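Long-range contacts in putative 2OG-Fe(II) oxygenase family protein (Caulobacter crescentus CB15, PDB 3OOX), which probably acts as an iron(II)- and 2-oxoglutarate-dependent oxygenase, possibly of the ethylene-forming kind that also oxidises L-arginine: residues D233-R237 against F301-R305; A272-K278 against S295-D299; K56-A60 against K96-H100; R47-A51 against H129-L134; F22-A28 against A148-Y152. Where two conformers were deposited one is given. Residues are numbered along the deposited sequence.

Contact 1 of 5, residues D233-R237 against F301-R305; sequences DMLER and FLQQR. With EDO (1,2-ethanediol), chain G.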
# COMPACT_ATOMS: atom_id res chain seq x y z
N ASP A 233 10.17 -0.61 1.66
CA ASP A 233 11.50 -0.78 2.16
C ASP A 233 11.94 -2.26 2.18
O ASP A 233 13.14 -2.50 2.02
CB ASP A 233 11.64 -0.23 3.58
CG ASP A 233 11.56 1.27 3.65
OD1 ASP A 233 11.61 1.96 2.60
OD2 ASP A 233 11.44 1.77 4.78
N MSE A 234 11.04 -3.21 2.42
CA MSE A 234 11.44 -4.63 2.45
C MSE A 234 12.01 -5.05 1.10
O MSE A 234 13.02 -5.76 1.04
CB MSE A 234 10.26 -5.54 2.81
CG MSE A 234 9.83 -5.51 4.24
SE MSE A 234 8.18 -6.51 4.54
CE MSE A 234 7.99 -6.26 6.43
N LEU A 235 11.36 -4.63 0.01
CA LEU A 235 11.80 -5.03 -1.31
C LEU A 235 13.03 -4.23 -1.71
O LEU A 235 13.95 -4.76 -2.36
CB LEU A 235 10.66 -4.85 -2.30
CG LEU A 235 10.88 -5.21 -3.76
CD1 LEU A 235 11.46 -6.63 -3.91
CD2 LEU A 235 9.58 -5.10 -4.56
N GLU A 236 13.09 -2.95 -1.32
CA GLU A 236 14.30 -2.15 -1.53
C GLU A 236 15.49 -2.86 -0.90
O GLU A 236 16.56 -3.00 -1.56
CB GLU A 236 14.14 -0.73 -0.94
CG GLU A 236 15.38 0.14 -1.07
CD GLU A 236 15.20 1.48 -0.39
OE1 GLU A 236 15.05 1.48 0.84
OE2 GLU A 236 15.18 2.49 -1.10
N ARG A 237 15.33 -3.36 0.33
CA ARG A 237 16.45 -4.01 1.02
C ARG A 237 16.84 -5.32 0.33
O ARG A 237 18.04 -5.58 0.11
CB ARG A 237 16.11 -4.23 2.48
CG ARG A 237 17.16 -5.02 3.25
CD ARG A 237 16.99 -4.89 4.73
NE ARG A 237 17.95 -5.77 5.41
CZ ARG A 237 18.47 -5.56 6.61
NH1 ARG A 237 18.17 -4.47 7.33
NH2 ARG A 237 19.32 -6.46 7.13
N PHE A 301 12.48 -7.02 10.62
CA PHE A 301 12.64 -5.75 9.89
C PHE A 301 11.44 -4.84 10.15
O PHE A 301 11.62 -3.64 10.39
CB PHE A 301 12.79 -6.03 8.41
CG PHE A 301 13.01 -4.80 7.57
CD1 PHE A 301 14.24 -4.23 7.48
CD2 PHE A 301 11.96 -4.22 6.86
CE1 PHE A 301 14.46 -3.12 6.69
CE2 PHE A 301 12.17 -3.11 6.06
CZ PHE A 301 13.42 -2.56 5.98
N LEU A 302 10.24 -5.43 10.13
CA LEU A 302 9.02 -4.70 10.44
C LEU A 302 9.12 -4.09 11.81
O LEU A 302 8.86 -2.89 11.98
CB LEU A 302 7.80 -5.62 10.35
CG LEU A 302 6.44 -4.97 10.49
CD1 LEU A 302 6.25 -3.81 9.51
CD2 LEU A 302 5.38 -6.04 10.29
N GLN A 303 9.48 -4.90 12.80
CA GLN A 303 9.56 -4.40 14.15
C GLN A 303 10.61 -3.30 14.27
O GLN A 303 10.38 -2.29 14.96
CB GLN A 303 9.90 -5.50 15.12
CG GLN A 303 8.80 -6.53 15.34
CD GLN A 303 9.21 -7.56 16.35
OE1 GLN A 303 9.57 -7.21 17.48
NE2 GLN A 303 9.19 -8.82 15.96
N GLN A 304 11.75 -3.48 13.61
CA GLN A 304 12.83 -2.48 13.62
C GLN A 304 12.34 -1.16 13.00
O GLN A 304 12.54 -0.10 13.58
CB GLN A 304 14.07 -3.01 12.89
CG GLN A 304 15.22 -1.99 12.78
CD GLN A 304 16.27 -2.38 11.77
OE1 GLN A 304 16.68 -3.53 11.70
NE2 GLN A 304 16.75 -1.39 11.00
N ARG A 305 11.70 -1.20 11.83
CA ARG A 305 11.27 0.04 11.18
C ARG A 305 10.22 0.78 12.01
O ARG A 305 10.21 2.02 12.02
CB ARG A 305 10.74 -0.20 9.75
CG ARG A 305 11.78 -0.65 8.72
CD ARG A 305 12.79 0.46 8.29
NE ARG A 305 12.22 1.58 7.53
CZ ARG A 305 12.37 2.86 7.87
NH1 ARG A 305 13.06 3.18 8.95
NH2 ARG A 305 11.84 3.82 7.13
C1 EDO G . 20.89 -5.25 10.56
O1 EDO G . 20.63 -6.22 9.54
C2 EDO G . 20.24 -3.92 10.21
O2 EDO G . 18.82 -4.05 10.11
O HOH W 1 10.54 4.26 5.09
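Phe301 pushes its ring between three side chains of the short helix 233-238. Its CD2 lies 3.6 Å from CG of Met234, a selenomethionine here. Phe301 CE1 is 3.7 Å from Arg237 CD. At the ring edge, Phe301 CZ meets Asp233 CB at 3.8 Å. Met234 also reaches Leu302, with CE 4.0 Å from Leu302 CB. The polar part is a salt bridge. Arg305 NE donates to Asp233 OD2 at 2.9 Å, and a weak bond joins Arg305 NH2 to the same oxygen at 3.1 Å. A water links these two groups as well. Both charges have further partners: Asp233 OD1 bonds to Ser245, and Arg305 NH1 pairs with Glu308. An ethanediol, probably from the crystallisation liquor, joins Arg237 to Gln304. Arg237 NH1 donates to its O2 at 2.9 Å and NH2 to its O1 at 2.8 Å, while O2 donates to Gln304 OE1 at 2.7 Å. The local axes come no closer than 11.7 Å, at 117°, so long side chains fill the gap. The contact packs the C-terminal helix 298-309 against helix 233-238, which follows strand 227-231 of the main sheet after one residue. Ile296 of strand 296-297 touches both Arg237 and Phe301.

Contact 2 of 5, residues A272-K278 against S295-D299; sequences ASDYEIK and SITAD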
# COMPACT_ATOMS: atom_id res chain seq x y z
N ALA A 272 5.90 -12.76 4.08
CA ALA A 272 5.75 -13.66 5.21
C ALA A 272 6.68 -13.27 6.37
O ALA A 272 7.86 -12.96 6.16
CB ALA A 272 6.05 -15.08 4.75
N SER A 273 6.14 -13.31 7.57
CA SER A 273 6.86 -12.90 8.78
C SER A 273 8.20 -13.60 8.98
O SER A 273 9.18 -12.99 9.37
CB SER A 273 6.00 -13.17 10.00
OG SER A 273 4.89 -12.34 9.99
N ASP A 274 8.21 -14.90 8.67
CA ASP A 274 9.41 -15.71 8.77
C ASP A 274 10.32 -15.77 7.54
O ASP A 274 11.29 -16.56 7.52
CB ASP A 274 9.03 -17.13 9.26
CG ASP A 274 8.05 -17.87 8.33
OD1 ASP A 274 7.69 -17.30 7.28
OD2 ASP A 274 7.71 -19.07 8.64
N TYR A 275 10.03 -14.96 6.53
CA TYR A 275 10.85 -14.90 5.32
C TYR A 275 12.16 -14.18 5.66
O TYR A 275 12.14 -13.04 6.14
CB TYR A 275 10.15 -14.17 4.20
CG TYR A 275 11.01 -13.99 2.98
CD1 TYR A 275 11.46 -15.08 2.27
CD2 TYR A 275 11.33 -12.73 2.49
CE1 TYR A 275 12.23 -14.94 1.15
CE2 TYR A 275 12.08 -12.57 1.36
CZ TYR A 275 12.53 -13.68 0.69
OH TYR A 275 13.31 -13.52 -0.46
N GLU A 276 13.29 -14.85 5.42
CA GLU A 276 14.59 -14.23 5.62
C GLU A 276 14.92 -13.41 4.37
O GLU A 276 15.01 -13.92 3.23
CB GLU A 276 15.69 -15.27 5.86
CG GLU A 276 17.06 -14.61 5.95
CD GLU A 276 18.21 -15.60 6.20
OE1 GLU A 276 18.61 -16.27 5.24
OE2 GLU A 276 18.68 -15.68 7.34
N ILE A 277 15.05 -12.10 4.60
CA ILE A 277 15.48 -11.17 3.60
C ILE A 277 17.00 -11.20 3.56
O ILE A 277 17.67 -10.74 4.50
CB ILE A 277 14.97 -9.70 3.87
CG1 ILE A 277 13.45 -9.68 4.01
CG2 ILE A 277 15.47 -8.73 2.79
CD1 ILE A 277 12.94 -8.33 4.51
N LYS A 278 17.53 -11.76 2.48
CA LYS A 278 18.96 -11.90 2.25
C LYS A 278 19.25 -11.34 0.85
O LYS A 278 18.59 -11.67 -0.13
CB LYS A 278 19.38 -13.37 2.39
CG LYS A 278 20.84 -13.61 2.03
CD LYS A 278 21.23 -15.07 2.30
CE LYS A 278 22.72 -15.27 2.05
NZ LYS A 278 23.10 -15.02 0.62
N SER A 295 21.54 -10.68 7.28
CA SER A 295 20.16 -10.86 6.84
C SER A 295 19.19 -10.66 8.01
O SER A 295 19.59 -10.57 9.17
CB SER A 295 19.98 -12.23 6.20
OG SER A 295 20.89 -12.41 5.13
N ILE A 296 17.89 -10.59 7.70
CA ILE A 296 16.88 -10.24 8.70
C ILE A 296 15.56 -10.83 8.27
O ILE A 296 15.30 -10.89 7.07
CB ILE A 296 16.78 -8.67 8.88
CG1 ILE A 296 15.99 -8.32 10.14
CG2 ILE A 296 16.19 -7.98 7.61
CD1 ILE A 296 16.15 -6.87 10.58
N THR A 297 14.74 -11.32 9.20
CA THR A 297 13.42 -11.79 8.79
C THR A 297 12.54 -10.58 8.50
O THR A 297 12.76 -9.50 9.04
CB THR A 297 12.70 -12.65 9.82
OG1 THR A 297 12.43 -11.89 11.01
CG2 THR A 297 13.53 -13.90 10.21
N ALA A 298 11.50 -10.77 7.70
CA ALA A 298 10.58 -9.67 7.42
C ALA A 298 9.97 -9.14 8.71
O ALA A 298 9.83 -7.91 8.91
CB ALA A 298 9.46 -10.15 6.48
N ASP A 299 9.63 -10.03 9.66
CA ASP A 299 9.01 -9.54 10.88
C ASP A 299 10.01 -8.76 11.74
O ASP A 299 9.63 -7.76 12.38
CB ASP A 299 8.33 -10.63 11.70
CG ASP A 299 7.42 -10.04 12.75
OD1 ASP A 299 6.46 -9.33 12.34
OD2 ASP A 299 7.73 -10.22 13.95
O HOH W 2 5.46 -9.63 9.84
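A two-stranded antiparallel ribbon, 276-277 with 296-297, leads into the C-terminal helix 298-309. Ser295 precedes the ribbon, with OG 3.3 Å from Lys278 CB and CB 3.8 Å from Glu276 CG. Ile296 forms the hydrogen-bonded pair with Ile277. Ile277 N donates to Ile296 O at 2.8 Å, and Ile296 N donates to Ile277 O at 3.2 Å. Both isoleucine side chains lie on the sheet face that meets Arg237. Thr297 follows as the non-hydrogen-bonded partner of Glu276, and their CA atoms are 4.2 Å apart. It is also the N-cap of the helix, and its CA makes a CH...O contact with Tyr275 O at 3.2 Å. Ala298 opens the helix and gives its N to Tyr275 O at 2.8 Å. Asp299 meets the type I turn Ala272-Tyr275, whose Ser273 O accepts Asp299 N at 3.0 Å. The side chains of these two residues have other partners, Ser273 with His114 and Asp299 with Gln303. A water also joins them, 2.8 Å from Ser273 OG and 2.7 Å from Asp299 OD1.

Contact 3 of 5, residues K56-A60 against K96-H100; sequences KAFFA and KEFWH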
# COMPACT_ATOMS: atom_id res chain seq x y z
N LYS A 56 -17.57 3.25 3.08
CA LYS A 56 -18.32 4.50 3.23
C LYS A 56 -19.44 4.34 4.26
O LYS A 56 -19.67 5.22 5.09
CB LYS A 56 -18.90 4.97 1.89
CG LYS A 56 -17.88 5.38 0.82
CD LYS A 56 -18.55 5.71 -0.51
CE LYS A 56 -17.55 6.36 -1.47
NZ LYS A 56 -18.15 6.54 -2.83
N ALA A 57 -20.13 3.21 4.22
CA ALA A 57 -21.21 2.94 5.16
C ALA A 57 -20.69 2.82 6.59
O ALA A 57 -21.27 3.37 7.53
CB ALA A 57 -21.96 1.64 4.75
N PHE A 58 -19.55 2.14 6.75
CA PHE A 58 -18.95 2.04 8.07
C PHE A 58 -18.61 3.43 8.66
O PHE A 58 -18.93 3.73 9.82
CB PHE A 58 -17.68 1.17 8.10
CG PHE A 58 -16.97 1.27 9.41
CD1 PHE A 58 -17.43 0.57 10.51
CD2 PHE A 58 -15.90 2.14 9.59
CE1 PHE A 58 -16.84 0.69 11.74
CE2 PHE A 58 -15.33 2.28 10.84
CZ PHE A 58 -15.79 1.57 11.91
N PHE A 59 -17.93 4.25 7.86
CA PHE A 59 -17.49 5.56 8.34
C PHE A 59 -18.64 6.53 8.58
O PHE A 59 -18.51 7.48 9.36
CB PHE A 59 -16.46 6.19 7.38
CG PHE A 59 -15.11 5.49 7.38
CD1 PHE A 59 -14.41 5.32 8.57
CD2 PHE A 59 -14.56 5.03 6.20
CE1 PHE A 59 -13.17 4.68 8.58
CE2 PHE A 59 -13.32 4.39 6.20
CZ PHE A 59 -12.64 4.21 7.41
N ALA A 60 -19.78 6.27 7.93
CA ALA A 60 -21.02 7.04 8.19
C ALA A 60 -21.75 6.67 9.49
O ALA A 60 -22.69 7.39 9.90
CB ALA A 60 -21.96 6.89 6.99
N LYS A 96 -8.68 12.54 9.72
CA LYS A 96 -8.83 11.34 8.93
C LYS A 96 -9.07 10.18 9.89
O LYS A 96 -8.59 10.19 11.04
CB LYS A 96 -7.60 11.15 8.07
CG LYS A 96 -6.33 10.88 8.87
CD LYS A 96 -5.07 11.32 8.16
CE LYS A 96 -3.83 11.17 9.06
NZ LYS A 96 -3.62 12.30 10.00
N GLU A 97 -9.83 9.20 9.43
CA GLU A 97 -10.16 8.04 10.23
C GLU A 97 -9.85 6.79 9.42
O GLU A 97 -9.87 6.82 8.19
CB GLU A 97 -11.62 8.08 10.70
CG GLU A 97 -12.65 8.20 9.57
CD GLU A 97 -14.07 8.30 10.06
OE1 GLU A 97 -14.34 7.89 11.21
OE2 GLU A 97 -14.90 8.79 9.26
N PHE A 98 -9.52 5.70 10.09
CA PHE A 98 -8.99 4.49 9.47
C PHE A 98 -9.76 3.24 9.90
O PHE A 98 -10.21 3.16 11.04
CB PHE A 98 -7.55 4.20 9.95
CG PHE A 98 -6.52 5.29 9.62
CD1 PHE A 98 -6.42 6.44 10.38
CD2 PHE A 98 -5.58 5.09 8.63
CE1 PHE A 98 -5.46 7.38 10.12
CE2 PHE A 98 -4.60 6.03 8.35
CZ PHE A 98 -4.55 7.18 9.07
N TRP A 99 -9.75 2.25 9.02
CA TRP A 99 -10.04 0.86 9.37
C TRP A 99 -8.90 0.01 8.82
O TRP A 99 -8.53 0.17 7.66
CB TRP A 99 -11.36 0.38 8.73
CG TRP A 99 -11.67 -1.03 9.15
CD1 TRP A 99 -11.23 -2.19 8.57
CD2 TRP A 99 -12.46 -1.42 10.28
NE1 TRP A 99 -11.71 -3.28 9.26
CE2 TRP A 99 -12.46 -2.83 10.32
CE3 TRP A 99 -13.20 -0.72 11.25
CZ2 TRP A 99 -13.16 -3.55 11.31
CZ3 TRP A 99 -13.89 -1.44 12.24
CH2 TRP A 99 -13.87 -2.84 12.25
N HIS A 100 -8.35 -0.87 9.62
CA HIS A 100 -7.34 -1.79 9.15
C HIS A 100 -7.77 -3.25 9.24
O HIS A 100 -8.23 -3.70 10.30
CB HIS A 100 -6.06 -1.62 9.95
CG HIS A 100 -5.35 -0.35 9.63
ND1 HIS A 100 -4.96 0.55 10.59
CD2 HIS A 100 -4.97 0.18 8.43
CE1 HIS A 100 -4.36 1.58 10.00
NE2 HIS A 100 -4.36 1.38 8.69
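Aromatic packing dominates this buried contact between the end of helix 45-59 and strand 97-101. Phe58 and Trp99 form a T-shaped (edge-to-face) pair. The edge of the indole points at the face of Phe58. The centroids of the Phe58 ring and the six-membered ring of Trp99 are 4.8 Å apart, and the planes meet at 68°. The closest atoms are Phe58 CZ and Trp99 CE3, at 3.5 Å.

Phe59 makes the other van der Waals contacts. Its ring edge abuts the strand backbone, with CE1 3.9 Å from Phe98 C and CZ 3.8 Å from Trp99 N. Phe59 CZ also lies 4.2 Å from Trp99 CB. The carboxylate of Glu97 packs against the same ring, with CD 3.3 Å from Phe59 CD1.

No hydrogen bond crosses between the segments. The polar end of Glu97 is held by other residues: OE2 bonds to His175, while OE1 bonds to Tyr79 and forms a salt bridge with Lys66. Lys66 also bonds to Phe59 O, so it ties the helix end to the same site.

Glu97 and Trp99 point toward the helix, and Phe98 points away. Strand 97-101 runs between strands 78-80 and 170-176 of the main sheet, and the end of helix 45-59 sits on the side of the strand that bears Glu97 and Trp99. Phe127, at the start of helix 127-152, adds a second edge-to-face partner for Trp99.

Contact 4 of 5, residues R47-A51 against H129-L134; sequences RIDAA and HDVSWL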
# COMPACT_ATOMS: atom_id res chain seq x y z
N ARG A 47 -17.32 -5.32 -7.59
CA ARG A 47 -16.94 -5.82 -6.28
C ARG A 47 -15.96 -4.87 -5.59
O ARG A 47 -16.02 -4.72 -4.36
CB ARG A 47 -16.40 -7.24 -6.38
CG ARG A 47 -17.44 -8.23 -6.91
CD ARG A 47 -16.95 -9.67 -6.81
NE ARG A 47 -17.08 -10.19 -5.46
CZ ARG A 47 -17.04 -11.48 -5.13
NH1 ARG A 47 -16.85 -12.40 -6.06
NH2 ARG A 47 -17.17 -11.84 -3.86
N ILE A 48 -15.10 -4.19 -6.37
CA ILE A 48 -14.29 -3.08 -5.79
C ILE A 48 -15.27 -2.06 -5.21
O ILE A 48 -15.18 -1.68 -4.03
CB ILE A 48 -13.37 -2.38 -6.83
CG1 ILE A 48 -12.23 -3.28 -7.30
CG2 ILE A 48 -12.77 -1.05 -6.25
CD1 ILE A 48 -11.46 -2.70 -8.47
N ASP A 49 -16.26 -1.66 -6.03
CA ASP A 49 -17.20 -0.61 -5.63
C ASP A 49 -18.03 -1.01 -4.41
O ASP A 49 -18.33 -0.17 -3.55
CB ASP A 49 -18.12 -0.21 -6.80
CG ASP A 49 -17.41 0.53 -7.90
OD1 ASP A 49 -16.20 0.87 -7.77
OD2 ASP A 49 -18.07 0.79 -8.93
N ALA A 50 -18.39 -2.29 -4.31
CA ALA A 50 -19.08 -2.82 -3.13
C ALA A 50 -18.22 -2.71 -1.86
O ALA A 50 -18.73 -2.37 -0.80
CB ALA A 50 -19.49 -4.26 -3.34
N ALA A 51 -16.93 -3.01 -1.98
CA ALA A 51 -16.04 -2.84 -0.83
C ALA A 51 -15.98 -1.37 -0.43
O ALA A 51 -16.09 -1.05 0.77
CB ALA A 51 -14.66 -3.38 -1.14
N HIS A 129 -17.63 -9.65 4.08
CA HIS A 129 -17.53 -10.26 2.76
C HIS A 129 -16.91 -9.32 1.70
O HIS A 129 -15.96 -9.72 0.98
CB HIS A 129 -18.92 -10.77 2.32
CG HIS A 129 -18.97 -11.22 0.89
ND1 HIS A 129 -19.21 -10.35 -0.16
CD2 HIS A 129 -18.79 -12.44 0.32
CE1 HIS A 129 -19.20 -11.02 -1.30
NE2 HIS A 129 -18.93 -12.28 -1.04
N ASP A 130 -17.42 -8.10 1.61
CA ASP A 130 -17.04 -7.20 0.53
C ASP A 130 -15.58 -6.76 0.73
O ASP A 130 -14.80 -6.73 -0.21
CB ASP A 130 -17.92 -5.95 0.48
CG ASP A 130 -19.36 -6.23 0.10
OD1 ASP A 130 -19.69 -7.38 -0.26
OD2 ASP A 130 -20.16 -5.26 0.19
N VAL A 131 -15.22 -6.42 1.96
CA VAL A 131 -13.87 -5.90 2.23
C VAL A 131 -12.84 -7.06 2.15
O VAL A 131 -11.70 -6.86 1.69
CB VAL A 131 -13.85 -5.18 3.60
CG1 VAL A 131 -12.42 -4.73 3.99
CG2 VAL A 131 -14.73 -3.96 3.59
N SER A 132 -13.21 -8.25 2.61
CA SER A 132 -12.30 -9.41 2.50
C SER A 132 -12.02 -9.73 1.04
O SER A 132 -10.90 -10.05 0.68
CB SER A 132 -12.84 -10.65 3.24
OG SER A 132 -12.90 -10.47 4.64
N TRP A 133 -13.05 -9.63 0.18
CA TRP A 133 -12.84 -9.84 -1.26
C TRP A 133 -11.77 -8.88 -1.79
O TRP A 133 -10.90 -9.26 -2.57
CB TRP A 133 -14.13 -9.68 -2.06
CG TRP A 133 -13.90 -9.83 -3.55
CD1 TRP A 133 -13.98 -11.00 -4.29
CD2 TRP A 133 -13.51 -8.80 -4.49
NE1 TRP A 133 -13.69 -10.75 -5.61
CE2 TRP A 133 -13.38 -9.43 -5.76
CE3 TRP A 133 -13.25 -7.43 -4.39
CZ2 TRP A 133 -13.01 -8.72 -6.91
CZ3 TRP A 133 -12.88 -6.73 -5.53
CH2 TRP A 133 -12.76 -7.38 -6.78
N LEU A 134 -11.84 -7.62 -1.36
CA LEU A 134 -10.91 -6.63 -1.86
C LEU A 134 -9.47 -6.90 -1.40
O LEU A 134 -8.52 -6.76 -2.19
CB LEU A 134 -11.37 -5.21 -1.49
CG LEU A 134 -10.53 -4.05 -2.07
CD1 LEU A 134 -10.51 -4.02 -3.58
CD2 LEU A 134 -11.02 -2.68 -1.54
O HOH W 3 -16.39 -6.68 -2.56
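Arg47 and Trp133 bury the largest areas here, about 101 and 89 Å². The guanidinium of Arg47 lies flat on the indole in a cation-pi stack, with centres 3.7 Å apart and planes at 16°. Arg47 CZ is 3.2 Å from Trp133 CD1. Further back, Arg47 CB sits over the six-membered ring of Trp133, 3.5 Å from its centroid, in a CH-pi contact. The arginine therefore lies along the ring system from its CB to its charged end. Trp133 CZ3 also lies 3.9 Å from Ile48 CG1.

The two helices, 45-59 and 127-152, cross at -124° with their local axes 8.3 Å apart. They pack on the main sheet of the double-stranded beta-helix (jelly-roll) fold expected for this family. Ile48 and Leu134 both reach Leu201 of strand 197-201.

Ala51, with about 73 Å² buried, marks the closest backbone approach. Ala51 CA is 4.7 Å from Asp130 CA. Ala51 CB fits 3.5 Å from Asp130 O and 3.7 Å from Leu134 CD2. One water donates to Arg47 O at 2.7 Å and to Asp130 O at 2.8 Å. Asp130 OD1 accepts from His129 ND1 at 3.0 Å, and Asp130 OD2 bonds to Ser54.

Contact 5 of 5, residues F22-A28 against A148-Y152; sequences FAQELGA and AIATY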
# COMPACT_ATOMS: atom_id res chain seq x y z
N PHE A 22 5.65 -6.50 -20.48
CA PHE A 22 5.02 -6.10 -19.23
C PHE A 22 6.07 -5.94 -18.13
O PHE A 22 6.15 -4.90 -17.48
CB PHE A 22 3.96 -7.15 -18.83
CG PHE A 22 3.17 -6.79 -17.58
CD1 PHE A 22 2.32 -5.68 -17.56
CD2 PHE A 22 3.25 -7.59 -16.45
CE1 PHE A 22 1.59 -5.38 -16.44
CE2 PHE A 22 2.52 -7.28 -15.33
CZ PHE A 22 1.69 -6.17 -15.34
N ALA A 23 6.87 -6.98 -17.92
CA ALA A 23 7.91 -6.97 -16.89
C ALA A 23 8.96 -5.89 -17.15
O ALA A 23 9.33 -5.16 -16.23
CB ALA A 23 8.56 -8.36 -16.78
N GLN A 24 9.42 -5.73 -18.38
CA GLN A 24 10.36 -4.64 -18.68
C GLN A 24 9.79 -3.24 -18.40
O GLN A 24 10.46 -2.42 -17.77
CB GLN A 24 10.83 -4.69 -20.14
CG GLN A 24 11.79 -3.56 -20.56
CD GLN A 24 13.05 -3.44 -19.69
OE1 GLN A 24 13.62 -4.44 -19.24
NE2 GLN A 24 13.48 -2.20 -19.46
N GLU A 25 8.60 -2.95 -18.90
CA GLU A 25 8.01 -1.60 -18.73
C GLU A 25 7.65 -1.30 -17.28
O GLU A 25 7.98 -0.22 -16.76
CB GLU A 25 6.79 -1.43 -19.62
CG GLU A 25 7.11 -1.45 -21.09
CD GLU A 25 5.92 -1.11 -21.96
OE1 GLU A 25 4.86 -0.74 -21.43
OE2 GLU A 25 6.07 -1.20 -23.19
N LEU A 26 7.02 -2.25 -16.60
CA LEU A 26 6.76 -2.03 -15.17
C LEU A 26 8.06 -1.91 -14.37
O LEU A 26 8.19 -1.04 -13.51
CB LEU A 26 5.92 -3.17 -14.53
CG LEU A 26 4.39 -3.16 -14.51
CD1 LEU A 26 3.92 -4.33 -13.63
CD2 LEU A 26 3.71 -1.85 -14.05
N GLY A 27 8.99 -2.83 -14.59
CA GLY A 27 10.24 -2.83 -13.86
C GLY A 27 11.00 -1.55 -14.03
O GLY A 27 11.58 -1.02 -13.07
N ALA A 28 11.07 -1.06 -15.27
CA ALA A 28 11.84 0.13 -15.56
C ALA A 28 11.25 1.31 -14.79
O ALA A 28 11.98 2.20 -14.33
CB ALA A 28 11.86 0.43 -17.06
N ALA A 148 6.22 -9.86 -12.45
CA ALA A 148 6.86 -8.95 -13.37
C ALA A 148 8.16 -8.42 -12.77
O ALA A 148 9.20 -8.38 -13.44
CB ALA A 148 5.92 -7.85 -13.73
N ILE A 149 8.11 -8.03 -11.50
CA ILE A 149 9.32 -7.57 -10.80
C ILE A 149 10.42 -8.65 -10.79
O ILE A 149 11.59 -8.36 -11.06
CB ILE A 149 8.98 -7.05 -9.38
CG1 ILE A 149 8.14 -5.76 -9.48
CG2 ILE A 149 10.25 -6.83 -8.59
CD1 ILE A 149 7.56 -5.34 -8.14
N ALA A 150 10.04 -9.87 -10.47
CA ALA A 150 10.98 -11.02 -10.48
C ALA A 150 11.65 -11.21 -11.85
O ALA A 150 12.88 -11.27 -11.95
CB ALA A 150 10.24 -12.28 -10.04
N THR A 151 10.85 -11.19 -12.91
CA THR A 151 11.39 -11.32 -14.26
C THR A 151 12.31 -10.13 -14.61
O THR A 151 13.38 -10.30 -15.21
CB THR A 151 10.24 -11.50 -15.26
OG1 THR A 151 9.61 -12.76 -14.98
CG2 THR A 151 10.73 -11.44 -16.70
N TYR A 152 11.93 -8.92 -14.21
CA TYR A 152 12.75 -7.74 -14.45
C TYR A 152 14.12 -7.87 -13.80
O TYR A 152 15.16 -7.49 -14.39
CB TYR A 152 12.03 -6.49 -13.96
CG TYR A 152 12.81 -5.22 -14.18
CD1 TYR A 152 12.91 -4.65 -15.45
CD2 TYR A 152 13.46 -4.59 -13.11
CE1 TYR A 152 13.62 -3.48 -15.65
CE2 TYR A 152 14.14 -3.42 -13.30
CZ TYR A 152 14.23 -2.87 -14.58
OH TYR A 152 14.93 -1.70 -14.79
O HOH W 4 15.42 -1.20 -17.60
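Phe22 begins the contact, with CE2 3.8 Å from Ala148 CB. Ala23 is where the backbones come closest, its CA 4.2 Å from that of Ala148. Ala23 CB lies 3.4 Å from Ala148 O and 3.8 Å from Thr151 CG2. Small residues on both sides allow this approach. Gln24 meets the edge of Tyr152, with OE1 3.7 Å from CE1, and a water joins Gln24 NE2 to Tyr152 OH, 2.9 Å from each. Tyr152 is a knob in the hole formed by Ala23, Gln24, Gly27 and Ala28. Helices 19-33 and 127-152 cross here at -90°, with local axes 8.0 Å apart. Leu26 adds a contact with Ala148, CD1 to CB at 4.0 Å. Gly27 lies under the tyrosine face, its CA 3.5 Å from the ring centroid in a CH-pi contact. A CB at this position would clash with Tyr152 CG. Ala28 N also lies over the ring, 3.5 Å from Tyr152 CE1, while the tyrosine hydroxyl bonds to Glu31 one turn further along helix 19-33.

Contacts 3, 4 and 5 join parts of the N-terminal half of the chain. Along the chain, contact 3 is nested inside the loop closed by contact 4, and contact 4 inside that of contact 5. Helix 45-59 serves contacts 3 and 4, whose centres are about 14 Å apart. The long helix 127-152 links contacts 4 and 5, whose centres are about 28 Å apart. Contacts 1 and 2 come later. Their centres are about 9 Å apart, and they touch. Contact 2 pairs the ribbon leading into helix 298-309, which contact 1 packs on helix 233-238. Contact 1 lies across the chain's centre from contacts 3 and 4, but touches contact 5 through Leu235 and Ile149.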